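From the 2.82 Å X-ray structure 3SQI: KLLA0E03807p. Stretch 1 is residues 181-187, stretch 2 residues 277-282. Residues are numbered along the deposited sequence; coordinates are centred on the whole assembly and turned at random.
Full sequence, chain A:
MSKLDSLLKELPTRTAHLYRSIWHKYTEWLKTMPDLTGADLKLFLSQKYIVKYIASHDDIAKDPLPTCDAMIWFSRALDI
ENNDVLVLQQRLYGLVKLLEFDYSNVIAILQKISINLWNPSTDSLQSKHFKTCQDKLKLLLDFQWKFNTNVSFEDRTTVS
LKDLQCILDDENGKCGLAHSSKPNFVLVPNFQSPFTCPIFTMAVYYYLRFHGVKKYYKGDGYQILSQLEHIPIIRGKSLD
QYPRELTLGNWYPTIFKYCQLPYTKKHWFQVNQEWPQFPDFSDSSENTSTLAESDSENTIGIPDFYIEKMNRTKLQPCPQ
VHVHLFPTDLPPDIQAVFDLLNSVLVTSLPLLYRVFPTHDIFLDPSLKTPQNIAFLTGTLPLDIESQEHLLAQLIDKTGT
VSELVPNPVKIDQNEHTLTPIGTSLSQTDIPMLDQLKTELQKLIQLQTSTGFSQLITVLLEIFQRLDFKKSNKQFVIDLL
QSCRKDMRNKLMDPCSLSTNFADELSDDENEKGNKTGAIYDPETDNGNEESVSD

Stretch 1 181-187: SKPNFVL
Stretch 2 (277-282) QFPDFS

Residues 181–187 and 277–282 of KLLA0E03807p, two segments of one chain, meet in a small contact that buries 286 Å², both sides summed, and contains no hydrogen bond between them. Stretch 1 runs as loop from S181 to N184 and as strand from F185 to L187, with phi/psi of -115/112 at N184, -157/166 at F185 and -139/123 at V186. Stretch 2 is extended but forms no regular helix or strand. The direction from CA of K182 to CA of V186 lies 130° from the direction from CA of F278 to CA of F281, so the segments run obliquely against each other. Register is set by two CA pairs, N184 with D280 and F185 with F278, each 6.4 Å apart.

Q277 (phi/psi -140/157) leads in without contact, its CA-to-CB bond sideways. F278 (-77/150; chi1 -72°, m; chi2 -60°) points toward stretch 1 and has 80 Å² covered, more than half of the area covered on stretch 2. Its CB lies 3.3 Å from O of N184, its CD2 3.5 Å from CA of F185, and its CE2 3.5 Å from N of V186; these three backbone atoms lie obliquely to the ring, and its CD2 and CE2 reach the backbone from F185 to V186. Its CD2 also meets CB of F185 at 3.6 Å, an apolar side-chain contact. F185 (chi1 71°, p; chi2 89°) starts sideways and its end leads away, leaving its own ring out of this pairing.

P279 (-68/-179, ring pucker C-gamma exo) contributes through its backbone: its O sits 3.9 Å from CB of N184, a van der Waals contact. N184 (chi1 -171°, t; chi2 -72°) points toward stretch 2 and is the most covered residue of the contact.

D280 (-119/143; chi1 -175°, t; chi2 -110°) sets out sideways, but the end of its side chain comes nearer. OD2 stands 4.4 Å from CB of N184 and 4.0 Å from O of K182; at 4.0 Å the two oxygens are too far apart for a hydrogen bond. K182 itself (-43/-61; chi1 -28°, between wells) has its CA-to-CB bond directed away, and its amine forms no salt bridge with the carboxylate.

At F281 (-130/119; chi1 -66°, m; chi2 -91°) the CA-to-CB bond is sideways, and CD2 approaches ND2 of N184 at 4.0 Å. The amide nitrogen lies at the ring edge, near its plane, rather than over the pi face. S282 (chi1 167°, t), poorly ordered, ends the stretch without contact.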

# COMPACT_ATOMS: atom_id res chain seq x y z
N SER A 181 12.81 -3.77 4.84
CA SER A 181 13.34 -3.59 6.19
C SER A 181 12.27 -3.85 7.25
O SER A 181 11.23 -4.43 6.95
CB SER A 181 14.00 -2.22 6.36
OG SER A 181 15.07 -2.06 5.44
N LYS A 182 12.52 -3.42 8.49
CA LYS A 182 11.78 -3.92 9.65
C LYS A 182 10.27 -4.03 9.43
O LYS A 182 9.72 -5.13 9.54
CB LYS A 182 12.06 -3.03 10.87
CG LYS A 182 13.41 -2.35 10.85
CD LYS A 182 13.60 -1.47 12.08
CE LYS A 182 15.06 -1.14 12.29
NZ LYS A 182 15.88 -2.38 12.43
N PRO A 183 9.58 -2.92 9.13
CA PRO A 183 8.23 -3.16 8.59
C PRO A 183 8.33 -3.59 7.13
O PRO A 183 9.09 -3.02 6.36
CB PRO A 183 7.55 -1.80 8.71
CG PRO A 183 8.36 -1.04 9.72
CD PRO A 183 9.77 -1.51 9.52
N ASN A 184 7.53 -4.57 6.75
CA ASN A 184 7.67 -5.18 5.44
C ASN A 184 6.43 -4.89 4.61
O ASN A 184 5.35 -5.40 4.93
CB ASN A 184 7.85 -6.69 5.63
CG ASN A 184 8.21 -7.41 4.35
OD1 ASN A 184 7.38 -7.57 3.46
ND2 ASN A 184 9.45 -7.88 4.27
N PHE A 185 6.57 -4.08 3.57
CA PHE A 185 5.40 -3.73 2.76
C PHE A 185 5.68 -3.28 1.33
O PHE A 185 6.81 -2.98 0.98
CB PHE A 185 4.60 -2.65 3.46
CG PHE A 185 5.27 -1.32 3.45
CD1 PHE A 185 5.06 -0.43 2.41
CD2 PHE A 185 6.12 -0.95 4.49
CE1 PHE A 185 5.67 0.80 2.40
CE2 PHE A 185 6.74 0.28 4.48
CZ PHE A 185 6.51 1.16 3.43
N VAL A 186 4.62 -3.25 0.52
CA VAL A 186 4.71 -2.77 -0.86
C VAL A 186 3.50 -1.90 -1.27
O VAL A 186 2.36 -2.34 -1.22
CB VAL A 186 4.80 -3.95 -1.86
CG1 VAL A 186 4.63 -3.45 -3.31
CG2 VAL A 186 6.10 -4.73 -1.66
N LEU A 187 3.78 -0.67 -1.70
CA LEU A 187 2.74 0.25 -2.17
C LEU A 187 2.67 0.32 -3.70
O LEU A 187 3.69 0.26 -4.37
CB LEU A 187 2.95 1.66 -1.61
CG LEU A 187 2.63 1.89 -0.13
CD1 LEU A 187 2.55 3.37 0.15
CD2 LEU A 187 1.32 1.21 0.27
N GLN A 277 -2.61 -8.65 6.53
CA GLN A 277 -1.25 -8.16 6.79
C GLN A 277 -0.22 -8.75 5.82
O GLN A 277 -0.44 -9.82 5.25
CB GLN A 277 -0.82 -8.51 8.21
CG GLN A 277 -1.70 -7.95 9.29
CD GLN A 277 -1.42 -8.59 10.64
OE1 GLN A 277 -2.31 -9.20 11.25
NE2 GLN A 277 -0.18 -8.47 11.11
N PHE A 278 0.90 -8.07 5.64
CA PHE A 278 2.02 -8.68 4.94
C PHE A 278 2.71 -9.65 5.89
O PHE A 278 2.70 -9.45 7.11
CB PHE A 278 3.01 -7.63 4.43
CG PHE A 278 2.51 -6.83 3.26
CD1 PHE A 278 2.16 -7.46 2.07
CD2 PHE A 278 2.39 -5.45 3.35
CE1 PHE A 278 1.69 -6.72 1.00
CE2 PHE A 278 1.93 -4.72 2.28
CZ PHE A 278 1.57 -5.35 1.10
N PRO A 279 3.32 -10.71 5.34
CA PRO A 279 4.12 -11.67 6.10
C PRO A 279 5.38 -11.00 6.61
O PRO A 279 5.56 -9.82 6.34
CB PRO A 279 4.49 -12.71 5.05
CG PRO A 279 3.47 -12.56 3.97
CD PRO A 279 3.16 -11.11 3.94
N ASP A 280 6.24 -11.73 7.31
CA ASP A 280 7.56 -11.17 7.63
C ASP A 280 8.71 -11.98 7.06
O ASP A 280 8.66 -13.21 7.03
CB ASP A 280 7.76 -10.95 9.12
CG ASP A 280 9.07 -10.25 9.42
OD1 ASP A 280 9.99 -10.89 9.98
OD2 ASP A 280 9.19 -9.05 9.08
N PHE A 281 9.74 -11.28 6.61
CA PHE A 281 10.87 -11.92 5.96
C PHE A 281 12.22 -11.49 6.54
O PHE A 281 12.58 -10.31 6.52
CB PHE A 281 10.82 -11.68 4.45
CG PHE A 281 9.65 -12.34 3.78
CD1 PHE A 281 9.77 -13.63 3.26
CD2 PHE A 281 8.43 -11.70 3.69
CE1 PHE A 281 8.70 -14.25 2.65
CE2 PHE A 281 7.35 -12.32 3.08
CZ PHE A 281 7.48 -13.60 2.56
N SER A 282 12.94 -12.48 7.06
CA SER A 282 14.30 -12.30 7.56
C SER A 282 15.26 -13.18 6.77
O SER A 282 14.84 -14.17 6.18
CB SER A 282 14.38 -12.64 9.04
OG SER A 282 15.73 -12.76 9.45